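Local coordinates for protein gluconate kinase (Lactobacillus acidophilus, PDB 3LL3) that probably phosphorylates a sugar or sugar acid, such as xylulose or gluconate, at the expense of ATP, and binds ATP and D-xylulose, at residues 53-57 against 221-225; 162-168 against 214-218. One frame throughout, in Å; residues are numbered along the deposited sequence.

Contact 1 (53-57 against 221-225); sequences FDAVQ and YVKKL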
loop_
_atom_site.group_PDB
_atom_site.type_symbol
_atom_site.label_atom_id
_atom_site.label_comp_id
_atom_site.label_asym_id
_atom_site.label_seq_id
_atom_site.Cartn_x
_atom_site.Cartn_y
_atom_site.Cartn_z
ATOM N N PHE A 53 -20.766 -6.139 -38.087
ATOM C CA PHE A 53 -20.911 -5.838 -39.502
ATOM C C PHE A 53 -22.154 -4.987 -39.789
ATOM O O PHE A 53 -22.114 -4.111 -40.641
ATOM C CB PHE A 53 -20.928 -7.103 -40.360
ATOM C CG PHE A 53 -21.089 -6.821 -41.822
ATOM C CD1 PHE A 53 -22.290 -7.065 -42.462
ATOM C CD2 PHE A 53 -20.049 -6.269 -42.550
ATOM C CE1 PHE A 53 -22.442 -6.780 -43.809
ATOM C CE2 PHE A 53 -20.194 -5.983 -43.890
ATOM C CZ PHE A 53 -21.387 -6.242 -44.523
ATOM N N ASP A 54 -23.250 -5.254 -39.079
ATOM C CA ASP A 54 -24.442 -4.410 -39.167
ATOM C C ASP A 54 -24.130 -2.961 -38.750
ATOM O O ASP A 54 -24.544 -2.011 -39.415
ATOM C CB ASP A 54 -25.574 -4.978 -38.306
ATOM C CG ASP A 54 -26.204 -6.244 -38.904
ATOM O OD1 ASP A 54 -25.839 -6.639 -40.035
ATOM O OD2 ASP A 54 -27.076 -6.844 -38.244
ATOM N N ALA A 55 -23.407 -2.786 -37.647
ATOM C CA ALA A 55 -23.006 -1.437 -37.233
ATOM C C ALA A 55 -22.185 -0.779 -38.340
ATOM O O ALA A 55 -22.385 0.385 -38.664
ATOM C CB ALA A 55 -22.223 -1.475 -35.924
ATOM N N VAL A 56 -21.287 -1.547 -38.945
ATOM C CA VAL A 56 -20.437 -1.056 -40.025
ATOM C C VAL A 56 -21.241 -0.526 -41.215
ATOM O O VAL A 56 -20.944 0.553 -41.733
ATOM C CB VAL A 56 -19.455 -2.150 -40.515
ATOM C CG1 VAL A 56 -18.889 -1.788 -41.855
ATOM C CG2 VAL A 56 -18.343 -2.336 -39.505
ATOM N N GLN A 57 -22.253 -1.271 -41.654
ATOM C CA GLN A 57 -23.063 -0.812 -42.786
ATOM C C GLN A 57 -23.821 0.451 -42.429
ATOM O O GLN A 57 -23.976 1.348 -43.245
ATOM C CB GLN A 57 -24.095 -1.854 -43.192
ATOM C CG GLN A 57 -23.530 -3.200 -43.540
ATOM C CD GLN A 57 -24.639 -4.198 -43.786
ATOM O OE1 GLN A 57 -24.823 -5.137 -43.017
ATOM N NE2 GLN A 57 -25.410 -3.969 -44.834
ATOM N N TYR A 221 -23.864 -4.448 -51.465
ATOM C CA TYR A 221 -23.425 -3.521 -50.431
ATOM C C TYR A 221 -23.096 -2.143 -50.981
ATOM O O TYR A 221 -22.977 -1.193 -50.218
ATOM C CB TYR A 221 -22.257 -4.109 -49.633
ATOM C CG TYR A 221 -22.674 -5.319 -48.856
ATOM C CD1 TYR A 221 -23.536 -5.204 -47.778
ATOM C CD2 TYR A 221 -22.241 -6.584 -49.220
ATOM C CE1 TYR A 221 -23.946 -6.317 -47.073
ATOM C CE2 TYR A 221 -22.641 -7.700 -48.521
ATOM C CZ TYR A 221 -23.494 -7.564 -47.449
ATOM O OH TYR A 221 -23.902 -8.680 -46.750
ATOM N N VAL A 222 -22.973 -2.023 -52.301
ATOM C CA VAL A 222 -22.778 -0.708 -52.909
ATOM C C VAL A 222 -24.029 0.123 -52.702
ATOM O O VAL A 222 -23.970 1.330 -52.420
ATOM C CB VAL A 222 -22.505 -0.801 -54.417
ATOM C CG1 VAL A 222 -22.697 0.560 -55.072
ATOM C CG2 VAL A 222 -21.099 -1.328 -54.662
ATOM N N LYS A 223 -25.168 -0.543 -52.847
ATOM C CA LYS A 223 -26.456 0.086 -52.622
ATOM C C LYS A 223 -26.650 0.355 -51.134
ATOM O O LYS A 223 -26.947 1.477 -50.735
ATOM C CB LYS A 223 -27.575 -0.826 -53.137
ATOM C CG LYS A 223 -27.263 -1.470 -54.485
ATOM C CD LYS A 223 -28.274 -2.565 -54.855
ATOM C CE LYS A 223 -27.999 -3.116 -56.261
ATOM N NZ LYS A 223 -28.036 -2.051 -57.322
ATOM N N LYS A 224 -26.477 -0.681 -50.316
ATOM C CA LYS A 224 -26.784 -0.590 -48.894
ATOM C C LYS A 224 -25.941 0.467 -48.189
ATOM O O LYS A 224 -26.403 1.090 -47.237
ATOM C CB LYS A 224 -26.588 -1.940 -48.193
ATOM C CG LYS A 224 -27.589 -3.021 -48.593
ATOM C CD LYS A 224 -27.530 -4.206 -47.644
ATOM C CE LYS A 224 -28.279 -5.415 -48.210
ATOM N NZ LYS A 224 -28.480 -6.492 -47.193
ATOM N N LEU A 225 -24.705 0.653 -48.645
ATOM C CA LEU A 225 -23.785 1.571 -47.987
ATOM C C LEU A 225 -23.892 2.997 -48.542
ATOM O O LEU A 225 -23.420 3.953 -47.930
ATOM C CB LEU A 225 -22.349 1.060 -48.102
ATOM C CG LEU A 225 -22.035 -0.326 -47.541
ATOM C CD1 LEU A 225 -20.540 -0.459 -47.351
ATOM C CD2 LEU A 225 -22.762 -0.594 -46.226
#
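The amide nitrogen NE2 of Gln57 packs against both Tyr221 and Lys224, 3.6 Å from Tyr221 CE1 and 3.5 Å from Lys224 CD. These are packing contacts of two helices in the N-terminal domain of an FGGY kinase, a member of the actin-like ATPase clan; the short segments run at 66° to one another with their axes 11.5 Å apart. The amide comes in at the edge of the tyrosine ring, close to its plane, with the two flat groups turned 85° apart. Within helix 49-65, Gln57 CG lies over the rim of the Phe53 ring. A chi1 of 179° turns the Phe53 ring away from its own backbone N and across to helix 219-225, where an offset edge-to-face pair results: the Phe53 edge faces the flat of Tyr221, CZ of Phe53 sits 3.6 Å from CE1 of Tyr221, and the centroids are 5.3 Å apart. The hydroxyl of Tyr221 is hydrogen-bonded to Arg164 NH2, from helix 157-166, whose Leu165 also touches Phe53, Tyr221 and Leu225. Replacing Tyr221 by an alanine would probably leave the Phe53 edge without its aromatic face and Arg164 NH2 without its hydroxyl partner. At the other end of the contact, a single methyl carbon of Leu225, CD2, rests 3.5 Å from both CA and CB of Gln57.

Contact 2 (162-168 against 214-218); sequences IFRLTGK and IFPIK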
loop_
_atom_site.group_PDB
_atom_site.type_symbol
_atom_site.label_atom_id
_atom_site.label_comp_id
_atom_site.label_asym_id
_atom_site.label_seq_id
_atom_site.Cartn_x
_atom_site.Cartn_y
_atom_site.Cartn_z
ATOM N N ILE A 162 -14.220 -7.248 -44.202
ATOM C CA ILE A 162 -13.828 -7.094 -45.589
ATOM C C ILE A 162 -14.326 -8.273 -46.439
ATOM O O ILE A 162 -14.632 -8.114 -47.618
ATOM C CB ILE A 162 -12.322 -6.893 -45.705
ATOM C CG1 ILE A 162 -11.972 -5.526 -45.092
ATOM C CG2 ILE A 162 -11.866 -6.975 -47.166
ATOM C CD1 ILE A 162 -10.508 -5.250 -44.962
ATOM N N PHE A 163 -14.430 -9.443 -45.825
ATOM C CA PHE A 163 -14.878 -10.620 -46.554
ATOM C C PHE A 163 -16.346 -10.453 -46.912
ATOM O O PHE A 163 -16.758 -10.736 -48.039
ATOM C CB PHE A 163 -14.675 -11.881 -45.723
ATOM C CG PHE A 163 -15.239 -13.120 -46.358
ATOM C CD1 PHE A 163 -14.779 -13.551 -47.592
ATOM C CD2 PHE A 163 -16.226 -13.856 -45.717
ATOM C CE1 PHE A 163 -15.294 -14.703 -48.185
ATOM C CE2 PHE A 163 -16.748 -15.022 -46.306
ATOM C CZ PHE A 163 -16.281 -15.437 -47.537
ATOM N N ARG A 164 -17.132 -9.973 -45.955
ATOM C CA ARG A 164 -18.544 -9.775 -46.209
ATOM C C ARG A 164 -18.711 -8.789 -47.358
ATOM O O ARG A 164 -19.573 -8.979 -48.212
ATOM C CB ARG A 164 -19.271 -9.290 -44.956
ATOM C CG ARG A 164 -19.423 -10.353 -43.867
ATOM C CD ARG A 164 -20.505 -11.385 -44.205
ATOM N NE ARG A 164 -21.806 -10.764 -44.429
ATOM C CZ ARG A 164 -22.666 -10.434 -43.469
ATOM N NH1 ARG A 164 -22.379 -10.673 -42.199
ATOM N NH2 ARG A 164 -23.817 -9.847 -43.781
ATOM N N LEU A 165 -17.868 -7.757 -47.402
ATOM C CA LEU A 165 -18.003 -6.715 -48.428
ATOM C C LEU A 165 -17.535 -7.100 -49.843
ATOM O O LEU A 165 -18.112 -6.635 -50.833
ATOM C CB LEU A 165 -17.312 -5.414 -47.985
ATOM C CG LEU A 165 -17.961 -4.685 -46.814
ATOM C CD1 LEU A 165 -17.049 -3.544 -46.328
ATOM C CD2 LEU A 165 -19.330 -4.145 -47.197
ATOM N N THR A 166 -16.489 -7.924 -49.938
ATOM C CA THR A 166 -15.830 -8.169 -51.218
ATOM C C THR A 166 -15.723 -9.638 -51.585
ATOM O O THR A 166 -15.299 -9.958 -52.690
ATOM C CB THR A 166 -14.380 -7.653 -51.215
ATOM O OG1 THR A 166 -13.598 -8.438 -50.300
ATOM C CG2 THR A 166 -14.318 -6.169 -50.837
ATOM N N GLY A 167 -16.046 -10.530 -50.652
ATOM C CA GLY A 167 -15.861 -11.949 -50.887
ATOM C C GLY A 167 -14.393 -12.364 -50.882
ATOM O O GLY A 167 -14.062 -13.494 -51.234
ATOM N N LYS A 168 -13.507 -11.458 -50.476
ATOM C CA LYS A 168 -12.084 -11.783 -50.373
ATOM C C LYS A 168 -11.628 -11.918 -48.909
ATOM O O LYS A 168 -12.138 -11.235 -48.022
ATOM C CB LYS A 168 -11.243 -10.762 -51.137
ATOM C CG LYS A 168 -11.462 -10.810 -52.655
ATOM C CD LYS A 168 -10.563 -9.842 -53.416
ATOM C CE LYS A 168 -10.544 -10.177 -54.911
ATOM N NZ LYS A 168 -11.848 -9.894 -55.583
ATOM N N ILE A 214 -8.634 -3.662 -52.003
ATOM C CA ILE A 214 -9.428 -4.872 -52.119
ATOM C C ILE A 214 -10.690 -4.533 -52.921
ATOM O O ILE A 214 -11.549 -3.788 -52.443
ATOM C CB ILE A 214 -9.850 -5.405 -50.754
ATOM C CG1 ILE A 214 -8.683 -5.371 -49.747
ATOM C CG2 ILE A 214 -10.407 -6.817 -50.899
ATOM C CD1 ILE A 214 -7.449 -6.110 -50.187
ATOM N N PHE A 215 -10.787 -5.091 -54.132
ATOM C CA PHE A 215 -11.778 -4.688 -55.122
ATOM C C PHE A 215 -12.320 -5.936 -55.814
ATOM O O PHE A 215 -11.592 -6.922 -55.967
ATOM C CB PHE A 215 -11.097 -3.784 -56.159
ATOM C CG PHE A 215 -12.043 -2.898 -56.939
ATOM C CD1 PHE A 215 -12.529 -1.714 -56.390
ATOM C CD2 PHE A 215 -12.421 -3.230 -58.241
ATOM C CE1 PHE A 215 -13.393 -0.890 -57.116
ATOM C CE2 PHE A 215 -13.283 -2.403 -58.975
ATOM C CZ PHE A 215 -13.769 -1.239 -58.414
ATOM N N PRO A 216 -13.601 -5.917 -56.221
ATOM C CA PRO A 216 -14.570 -4.848 -55.984
ATOM C C PRO A 216 -15.450 -5.154 -54.793
ATOM O O PRO A 216 -15.446 -6.271 -54.300
ATOM C CB PRO A 216 -15.448 -4.885 -57.245
ATOM C CG PRO A 216 -14.939 -6.055 -58.087
ATOM C CD PRO A 216 -14.130 -6.904 -57.175
ATOM N N ILE A 217 -16.210 -4.158 -54.355
ATOM C CA ILE A 217 -17.258 -4.361 -53.371
ATOM C C ILE A 217 -18.461 -4.956 -54.091
ATOM O O ILE A 217 -18.718 -4.620 -55.252
ATOM C CB ILE A 217 -17.660 -3.021 -52.728
ATOM C CG1 ILE A 217 -16.478 -2.429 -51.952
ATOM C CG2 ILE A 217 -18.876 -3.192 -51.829
ATOM C CD1 ILE A 217 -16.751 -1.055 -51.355
ATOM N N LYS A 218 -19.182 -5.847 -53.419
ATOM C CA LYS A 218 -20.341 -6.507 -54.021
ATOM C C LYS A 218 -21.489 -5.514 -54.228
ATOM O O LYS A 218 -21.768 -4.700 -53.343
ATOM C CB LYS A 218 -20.782 -7.696 -53.165
ATOM C CG LYS A 218 -19.726 -8.794 -53.054
ATOM C CD LYS A 218 -20.320 -10.125 -52.577
ATOM C CE LYS A 218 -20.679 -10.101 -51.089
ATOM N NZ LYS A 218 -21.388 -11.352 -50.652
HETATM O O HOH W 1 -18.954 -12.770 -48.629
#
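Thr166 sets OG1 between its backbone N and its carbonyl carbon (chi1 67°), while Ile214 extends CG2 anti to its own backbone N, and the two atoms meet at 3.6 Å. The same Ile214 methyl reaches Ile162 CG2 and the aliphatic chain of Lys168, which slides past in the opposite direction. Lys168 then bends at its last torsion (chi4 69°) to bring NZ within 3.0 Å of Phe215 O, a hydrogen bond tilted from the carbonyl plane. Thr166 OG1 donates to Ile162 O at 2.9 Å from above the carbonyl plane, and Thr166 N reaches that oxygen from the other face; OG1 in turn accepts from Lys168 N, forming an ST turn. The turn ends helix 157-166, with Gly167 leaving it at positive phi, where the helix meets the loop from edge strand 213-214 to helix 219-225. Pro216, after its cis peptide, lays its carbonyl oxygen 3.5 Å from Thr166 CB. At the N-cap of helix 219-225, Lys218 N donates an almost straight bond to Leu165 O (2.9 Å, 168°), and Ile217 CA adds a CA-H...O contact to that acceptor. The Lys218 chain continues alongside the helix end, its CE 3.3 Å from Arg164 O, and NZ makes a weak hydrogen bond to a water that donates to Phe163 O.

After three strands of the domain's mixed sheet, helix 49-65 supplies the first side of contact 1, and the chain then returns to that sheet as strand 70-78. Much later, helix 157-166 brings in residues 162-168, and after 45 intervening residues segment 214-218 returns to close contact 2. Only two residues separate 218 from 221, where helix 219-225 closes the much longer loop of contact 1, so contact 2 lies wholly within that loop. The centres are 12 Å apart, and the two contacts meet through Arg164 and Leu165 of helix 157-166. Three helices are thus joined beside edge strand 213-214 and its neighbour 232-238.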